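Local atomic coordinates of glutaredoxin-like protein NrdH (Escherichia coli, PDB entry 1H75), a protein that probably carries electrons, as a small redox protein of the glutaredoxin family, to the NrdEF ribonucleotide reductase system. Residues Ala16-Phe26 against Gly63-Pro74. Numbering follows the deposited sequence.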
ATOM      1  N   ALA A  16       7.903   6.324  -0.141  1.00 19.48           N
ATOM      2  CA  ALA A  16       8.596   5.779   1.027  1.00 18.63           C
ATOM      3  C   ALA A  16       8.181   4.319   1.236  1.00 18.51           C
ATOM      4  O   ALA A  16       9.003   3.449   1.549  1.00 18.25           O
ATOM      5  CB  ALA A  16       8.262   6.593   2.266  1.00 17.05           C
ATOM      6  N   THR A  17       6.895   4.054   1.061  1.00 18.17           N
ATOM      7  CA  THR A  17       6.379   2.698   1.241  1.00 15.98           C
ATOM      8  C   THR A  17       6.950   1.710   0.222  1.00 17.40           C
ATOM      9  O   THR A  17       7.346   0.595   0.583  1.00 15.32           O
ATOM     10  CB  THR A  17       4.835   2.718   1.166  1.00 15.15           C
ATOM     11  OG1 THR A  17       4.333   3.504   2.259  1.00 15.28           O
ATOM     12  CG2 THR A  17       4.267   1.292   1.234  1.00 15.24           C
ATOM     13  N   LYS A  18       6.991   2.110  -1.046  1.00 15.35           N
ATOM     14  CA  LYS A  18       7.519   1.269  -2.116  1.00 17.74           C
ATOM     15  C   LYS A  18       8.987   0.942  -1.831  1.00 18.49           C
ATOM     16  O   LYS A  18       9.407  -0.215  -1.892  1.00 19.96           O
ATOM     17  CB  LYS A  18       7.387   1.994  -3.464  1.00 21.27           C
ATOM     18  CG  LYS A  18       8.113   1.335  -4.629  1.00 25.63           C
ATOM     19  CD  LYS A  18       7.895   2.139  -5.916  1.00 30.10           C
ATOM     20  CE  LYS A  18       8.770   1.639  -7.059  1.00 33.59           C
ATOM     21  NZ  LYS A  18       8.500   2.398  -8.316  1.00 38.02           N
ATOM     22  N   ARG A  19       9.753   1.974  -1.522  1.00 18.63           N
ATOM     23  CA  ARG A  19      11.170   1.830  -1.212  1.00 20.89           C
ATOM     24  C   ARG A  19      11.382   0.901  -0.012  1.00 19.40           C
ATOM     25  O   ARG A  19      12.295   0.073  -0.010  1.00 20.15           O
ATOM     26  CB  ARG A  19      11.775   3.203  -0.901  1.00 23.18           C
ATOM     27  CG  ARG A  19      13.246   3.176  -0.484  1.00 29.89           C
ATOM     28  CD  ARG A  19      14.184   3.042  -1.678  1.00 32.86           C
ATOM     29  NE  ARG A  19      13.998   1.790  -2.402  1.00 37.01           N
ATOM     30  CZ  ARG A  19      14.781   1.380  -3.397  1.00 38.32           C
ATOM     31  NH1 ARG A  19      15.810   2.130  -3.783  1.00 39.49           N
ATOM     32  NH2 ARG A  19      14.531   0.233  -4.018  1.00 36.17           N
ATOM     33  N   ALA A  20      10.546   1.048   1.010  1.00 17.54           N
ATOM     34  CA  ALA A  20      10.663   0.221   2.211  1.00 16.47           C
ATOM     35  C   ALA A  20      10.417  -1.242   1.870  1.00 16.06           C
ATOM     36  O   ALA A  20      11.109  -2.144   2.382  1.00 14.51           O
ATOM     37  CB  ALA A  20       9.671   0.686   3.269  1.00 16.80           C
ATOM     38  N   MET A  21       9.426  -1.489   1.022  1.00 15.40           N
ATOM     39  CA  MET A  21       9.137  -2.868   0.638  1.00 16.99           C
ATOM     40  C   MET A  21      10.282  -3.443  -0.206  1.00 16.78           C
ATOM     41  O   MET A  21      10.668  -4.602  -0.039  1.00 17.75           O
ATOM     42  CB  MET A  21       7.819  -2.924  -0.116  1.00 17.39           C
ATOM     43  CG  MET A  21       6.664  -2.549   0.799  1.00 16.73           C
ATOM     44  SD  MET A  21       5.134  -3.297   0.251  1.00 20.26           S
ATOM     45  CE  MET A  21       3.937  -2.553   1.407  1.00 18.30           C
ATOM     46  N   GLU A  22      10.824  -2.633  -1.108  1.00 18.43           N
ATOM     47  CA  GLU A  22      11.925  -3.089  -1.940  1.00 17.91           C
ATOM     48  C   GLU A  22      13.157  -3.367  -1.083  1.00 18.56           C
ATOM     49  O   GLU A  22      13.908  -4.314  -1.348  1.00 18.59           O
ATOM     50  CB  GLU A  22      12.239  -2.037  -3.018  1.00 20.91           C
ATOM     51  CG  GLU A  22      11.071  -1.869  -4.008  1.00 22.32           C
ATOM     52  CD  GLU A  22      11.233  -0.696  -4.967  1.00 24.75           C
ATOM     53  OE1 GLU A  22      10.550  -0.716  -6.014  1.00 30.63           O
ATOM     54  OE2 GLU A  22      12.008   0.242  -4.686  1.00 26.58           O
ATOM     55  N   ASN A  23      13.353  -2.557  -0.046  1.00 16.84           N
ATOM     56  CA  ASN A  23      14.499  -2.724   0.832  1.00 17.73           C
ATOM     57  C   ASN A  23      14.427  -4.059   1.577  1.00 16.70           C
ATOM     58  O   ASN A  23      15.455  -4.589   1.996  1.00 16.39           O
ATOM     59  CB  ASN A  23      14.591  -1.586   1.852  1.00 19.31           C
ATOM     60  CG  ASN A  23      15.104  -0.292   1.253  1.00 20.22           C
ATOM     61  OD1 ASN A  23      15.584  -0.273   0.121  1.00 23.26           O
ATOM     62  ND2 ASN A  23      15.019   0.795   2.019  1.00 22.29           N
ATOM     63  N   ARG A  24      13.222  -4.603   1.716  1.00 17.89           N
ATOM     64  CA  ARG A  24      13.015  -5.876   2.424  1.00 17.27           C
ATOM     65  C   ARG A  24      12.788  -7.068   1.510  1.00 17.83           C
ATOM     66  O   ARG A  24      12.444  -8.169   1.967  1.00 17.14           O
ATOM     67  CB  ARG A  24      11.835  -5.736   3.379  1.00 18.96           C
ATOM     68  CG  ARG A  24      12.050  -4.687   4.469  1.00 18.96           C
ATOM     69  CD  ARG A  24      10.713  -4.303   5.092  1.00 21.55           C
ATOM     70  NE  ARG A  24      10.861  -3.489   6.299  1.00 23.21           N
ATOM     71  CZ  ARG A  24      11.270  -2.226   6.311  1.00 22.57           C
ATOM     72  NH1 ARG A  24      11.581  -1.610   5.177  1.00 23.52           N
ATOM     73  NH2 ARG A  24      11.364  -1.577   7.470  1.00 26.45           N
ATOM     74  N   GLY A  25      12.962  -6.845   0.214  1.00 16.68           N
ATOM     75  CA  GLY A  25      12.784  -7.910  -0.756  1.00 17.09           C
ATOM     76  C   GLY A  25      11.360  -8.428  -0.907  1.00 18.54           C
ATOM     77  O   GLY A  25      11.153  -9.604  -1.220  1.00 19.43           O
ATOM     78  N   PHE A  26      10.371  -7.561  -0.694  1.00 18.34           N
ATOM     79  CA  PHE A  26       8.972  -7.965  -0.840  1.00 17.55           C
ATOM     80  C   PHE A  26       8.466  -7.812  -2.281  1.00 19.47           C
ATOM     81  O   PHE A  26       8.881  -6.914  -3.005  1.00 20.41           O
ATOM     82  CB  PHE A  26       8.035  -7.113   0.037  1.00 15.62           C
ATOM     83  CG  PHE A  26       8.298  -7.199   1.520  1.00 15.15           C
ATOM     84  CD1 PHE A  26       7.723  -6.266   2.378  1.00 17.43           C
ATOM     85  CD2 PHE A  26       9.092  -8.200   2.058  1.00 16.54           C
ATOM     86  CE1 PHE A  26       7.932  -6.329   3.747  1.00 15.31           C
ATOM     87  CE2 PHE A  26       9.310  -8.270   3.439  1.00 16.74           C
ATOM     88  CZ  PHE A  26       8.734  -7.340   4.280  1.00 15.54           C
ATOM     89  N   GLY A  63      -1.158   5.556   4.721  1.00 15.12           N
ATOM     90  CA  GLY A  63      -0.007   6.366   5.107  1.00 16.32           C
ATOM     91  C   GLY A  63       1.250   5.520   5.135  1.00 17.80           C
ATOM     92  O   GLY A  63       1.181   4.317   4.884  1.00 16.78           O
ATOM     93  N   PHE A  64       2.395   6.150   5.401  1.00 17.12           N
ATOM     94  CA  PHE A  64       3.670   5.437   5.492  1.00 17.81           C
ATOM     95  C   PHE A  64       3.758   4.857   6.904  1.00 15.80           C
ATOM     96  O   PHE A  64       3.842   5.591   7.899  1.00 16.66           O
ATOM     97  CB  PHE A  64       4.839   6.383   5.238  1.00 17.21           C
ATOM     98  CG  PHE A  64       6.192   5.736   5.421  1.00 19.37           C
ATOM     99  CD1 PHE A  64       6.538   4.600   4.692  1.00 20.43           C
ATOM    100  CD2 PHE A  64       7.122   6.284   6.303  1.00 21.94           C
ATOM    101  CE1 PHE A  64       7.795   4.013   4.833  1.00 22.06           C
ATOM    102  CE2 PHE A  64       8.382   5.707   6.452  1.00 23.18           C
ATOM    103  CZ  PHE A  64       8.718   4.570   5.716  1.00 22.96           C
ATOM    104  N   ARG A  65       3.715   3.529   6.986  1.00 14.47           N
ATOM    105  CA  ARG A  65       3.741   2.818   8.248  1.00 14.46           C
ATOM    106  C   ARG A  65       4.804   1.730   8.270  1.00 14.10           C
ATOM    107  O   ARG A  65       4.520   0.566   7.988  1.00 14.10           O
ATOM    108  CB  ARG A  65       2.368   2.202   8.521  1.00 15.26           C
ATOM    109  CG  ARG A  65       1.267   3.224   8.869  1.00 15.43           C
ATOM    110  CD  ARG A  65       1.537   3.878  10.217  1.00 15.67           C
ATOM    111  NE  ARG A  65       1.515   2.897  11.299  1.00 16.57           N
ATOM    112  CZ  ARG A  65       0.412   2.484  11.927  1.00 15.01           C
ATOM    113  NH1 ARG A  65      -0.783   2.976  11.601  1.00 15.29           N
ATOM    114  NH2 ARG A  65       0.505   1.546  12.859  1.00 16.85           N
ATOM    115  N   PRO A  66       6.048   2.102   8.591  1.00 15.44           N
ATOM    116  CA  PRO A  66       7.163   1.151   8.659  1.00 15.16           C
ATOM    117  C   PRO A  66       6.802  -0.024   9.568  1.00 14.66           C
ATOM    118  O   PRO A  66       7.146  -1.167   9.294  1.00 15.28           O
ATOM    119  CB  PRO A  66       8.288   1.971   9.287  1.00 16.50           C
ATOM    120  CG  PRO A  66       7.979   3.347   8.916  1.00 18.73           C
ATOM    121  CD  PRO A  66       6.477   3.464   8.952  1.00 16.60           C
ATOM    122  N   ASP A  67       6.117   0.275  10.671  1.00 13.37           N
ATOM    123  CA  ASP A  67       5.762  -0.780  11.610  1.00 14.15           C
ATOM    124  C   ASP A  67       4.811  -1.815  11.038  1.00 14.29           C
ATOM    125  O   ASP A  67       4.854  -2.999  11.416  1.00 15.50           O
ATOM    126  CB  ASP A  67       5.171  -0.188  12.888  1.00 13.34           C
ATOM    127  CG  ASP A  67       3.947   0.672  12.641  1.00 14.64           C
ATOM    128  OD1 ASP A  67       3.016   0.579  13.466  1.00 18.53           O
ATOM    129  OD2 ASP A  67       3.913   1.464  11.670  1.00 14.04           O
ATOM    130  N   MET A  68       3.919  -1.377  10.151  1.00 13.54           N
ATOM    131  CA  MET A  68       2.995  -2.322   9.534  1.00 12.25           C
ATOM    132  C   MET A  68       3.691  -3.077   8.390  1.00 13.63           C
ATOM    133  O   MET A  68       3.403  -4.248   8.142  1.00 13.04           O
ATOM    134  CB  MET A  68       1.759  -1.591   8.973  1.00 11.66           C
ATOM    135  CG  MET A  68       0.828  -1.008  10.061  1.00 12.21           C
ATOM    136  SD  MET A  68       0.190  -2.221  11.226  1.00 15.73           S
ATOM    137  CE  MET A  68      -1.118  -2.920  10.233  1.00 15.74           C
ATOM    138  N   ILE A  69       4.607  -2.395   7.709  1.00 13.58           N
ATOM    139  CA  ILE A  69       5.342  -3.013   6.615  1.00 14.41           C
ATOM    140  C   ILE A  69       6.141  -4.172   7.179  1.00 15.12           C
ATOM    141  O   ILE A  69       6.269  -5.211   6.541  1.00 15.38           O
ATOM    142  CB  ILE A  69       6.277  -1.993   5.925  1.00 14.69           C
ATOM    143  CG1 ILE A  69       5.424  -0.959   5.179  1.00 14.64           C
ATOM    144  CG2 ILE A  69       7.202  -2.710   4.943  1.00 16.19           C
ATOM    145  CD1 ILE A  69       6.188   0.266   4.677  1.00 14.91           C
ATOM    146  N   ASN A  70       6.651  -3.992   8.393  1.00 16.44           N
ATOM    147  CA  ASN A  70       7.422  -5.038   9.034  1.00 16.94           C
ATOM    148  C   ASN A  70       6.583  -6.258   9.355  1.00 17.61           C
ATOM    149  O   ASN A  70       7.133  -7.334   9.585  1.00 19.17           O
ATOM    150  CB  ASN A  70       8.114  -4.507  10.291  1.00 17.77           C
ATOM    151  CG  ASN A  70       9.375  -3.751   9.964  1.00 19.77           C
ATOM    152  OD1 ASN A  70       9.925  -3.888   8.863  1.00 21.44           O
ATOM    153  ND2 ASN A  70       9.854  -2.955  10.908  1.00 21.05           N
ATOM    154  N   ARG A  71       5.256  -6.109   9.355  1.00 14.67           N
ATOM    155  CA  ARG A  71       4.404  -7.269   9.613  1.00 15.25           C
ATOM    156  C   ARG A  71       4.250  -8.151   8.372  1.00 15.71           C
ATOM    157  O   ARG A  71       3.612  -9.199   8.436  1.00 17.27           O
ATOM    158  CB  ARG A  71       3.030  -6.825  10.125  1.00 16.06           C
ATOM    159  CG  ARG A  71       3.127  -6.159  11.495  1.00 17.63           C
ATOM    160  CD  ARG A  71       1.754  -5.908  12.100  1.00 20.81           C
ATOM    161  NE  ARG A  71       0.998  -7.152  12.173  1.00 20.42           N
ATOM    162  CZ  ARG A  71      -0.299  -7.233  12.450  1.00 22.74           C
ATOM    163  NH1 ARG A  71      -1.002  -6.138  12.685  1.00 22.50           N
ATOM    164  NH2 ARG A  71      -0.891  -8.425  12.471  1.00 23.95           N
ATOM    165  N   LEU A  72       4.843  -7.727   7.260  1.00 15.48           N
ATOM    166  CA  LEU A  72       4.779  -8.478   6.007  1.00 15.55           C
ATOM    167  C   LEU A  72       5.950  -9.453   5.789  1.00 15.86           C
ATOM    168  O   LEU A  72       6.012 -10.109   4.750  1.00 17.09           O
ATOM    169  CB  LEU A  72       4.728  -7.506   4.820  1.00 16.30           C
ATOM    170  CG  LEU A  72       3.563  -6.507   4.878  1.00 17.81           C
ATOM    171  CD1 LEU A  72       3.595  -5.631   3.632  1.00 18.96           C
ATOM    172  CD2 LEU A  72       2.236  -7.248   4.993  1.00 20.03           C
ATOM    173  N   HIS A  73       6.876  -9.543   6.744  1.00 17.25           N
ATOM    174  CA  HIS A  73       8.011 -10.453   6.576  1.00 15.85           C
ATOM    175  C   HIS A  73       7.477 -11.864   6.445  1.00 18.12           C
ATOM    176  O   HIS A  73       6.544 -12.265   7.133  1.00 18.96           O
ATOM    177  CB  HIS A  73       9.019 -10.323   7.729  1.00 15.11           C
ATOM    178  CG  HIS A  73       9.936  -9.146   7.584  1.00 15.28           C
ATOM    179  ND1 HIS A  73      10.806  -9.013   6.525  1.00 16.80           N
ATOM    180  CD2 HIS A  73      10.090  -8.030   8.341  1.00 14.53           C
ATOM    181  CE1 HIS A  73      11.451  -7.866   6.628  1.00 16.66           C
ATOM    182  NE2 HIS A  73      11.035  -7.253   7.722  1.00 16.78           N
ATOM    183  N   PRO A  74       8.076 -12.645   5.550  1.00 18.20           N
ATOM    184  CA  PRO A  74       7.589 -14.012   5.358  1.00 19.87           C
ATOM    185  C   PRO A  74       7.760 -15.000   6.505  1.00 20.49           C
ATOM    186  O   PRO A  74       8.740 -14.973   7.240  1.00 18.40           O
ATOM    187  CB  PRO A  74       8.303 -14.456   4.076  1.00 20.28           C
ATOM    188  CG  PRO A  74       9.618 -13.738   4.152  1.00 21.30           C
ATOM    189  CD  PRO A  74       9.224 -12.342   4.674  1.00 18.82           C
TER
HETATM  190  O   HOH W   1       2.890   2.253   4.443  1.00 14.31           O
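T17 and F64 bring the backbones to 5.7 Å between CA atoms, and from there 16-26 and 63-74 run on side by side, with M21 next to I69 and F26 next to H73. This is the thioredoxin fold: helix 12-23, at whose start the CxxC pair C11 and C14 lies, and the short helix 66-69 pack against each other over the sheet, where M21 and L72 both touch I3. A16 and A20 suit the interface because a methyl group lets the helix come close. CB of A16 sits over one face of the F64 ring in a CH-pi contact, 3.7 Å from the centroid, while CB of A20 meets the ring edge. The two branches of I69 serve different neighbours: CD1 reaches A20, and CG2, anti to the backbone N, meets CD of R24 and CE1 of F26. A Schellman motif ends the helix, with F26 N bonded to M21 O and G25 at a positive phi that favours glycine; the F26 ring edge points at the H73 imidazole face, planes 75° apart. OG1 of T17, hydrogen-bonded to the backbone O of Q13, also accepts from a water that donates to G63 O and accepts from R65 N. R24, extended from CG to NE, reaches across to the other segment: NH1 returns to A20 O at 2.9 Å, and NE donates to N70 OD1 at 2.8 Å, close to the guanidinium plane.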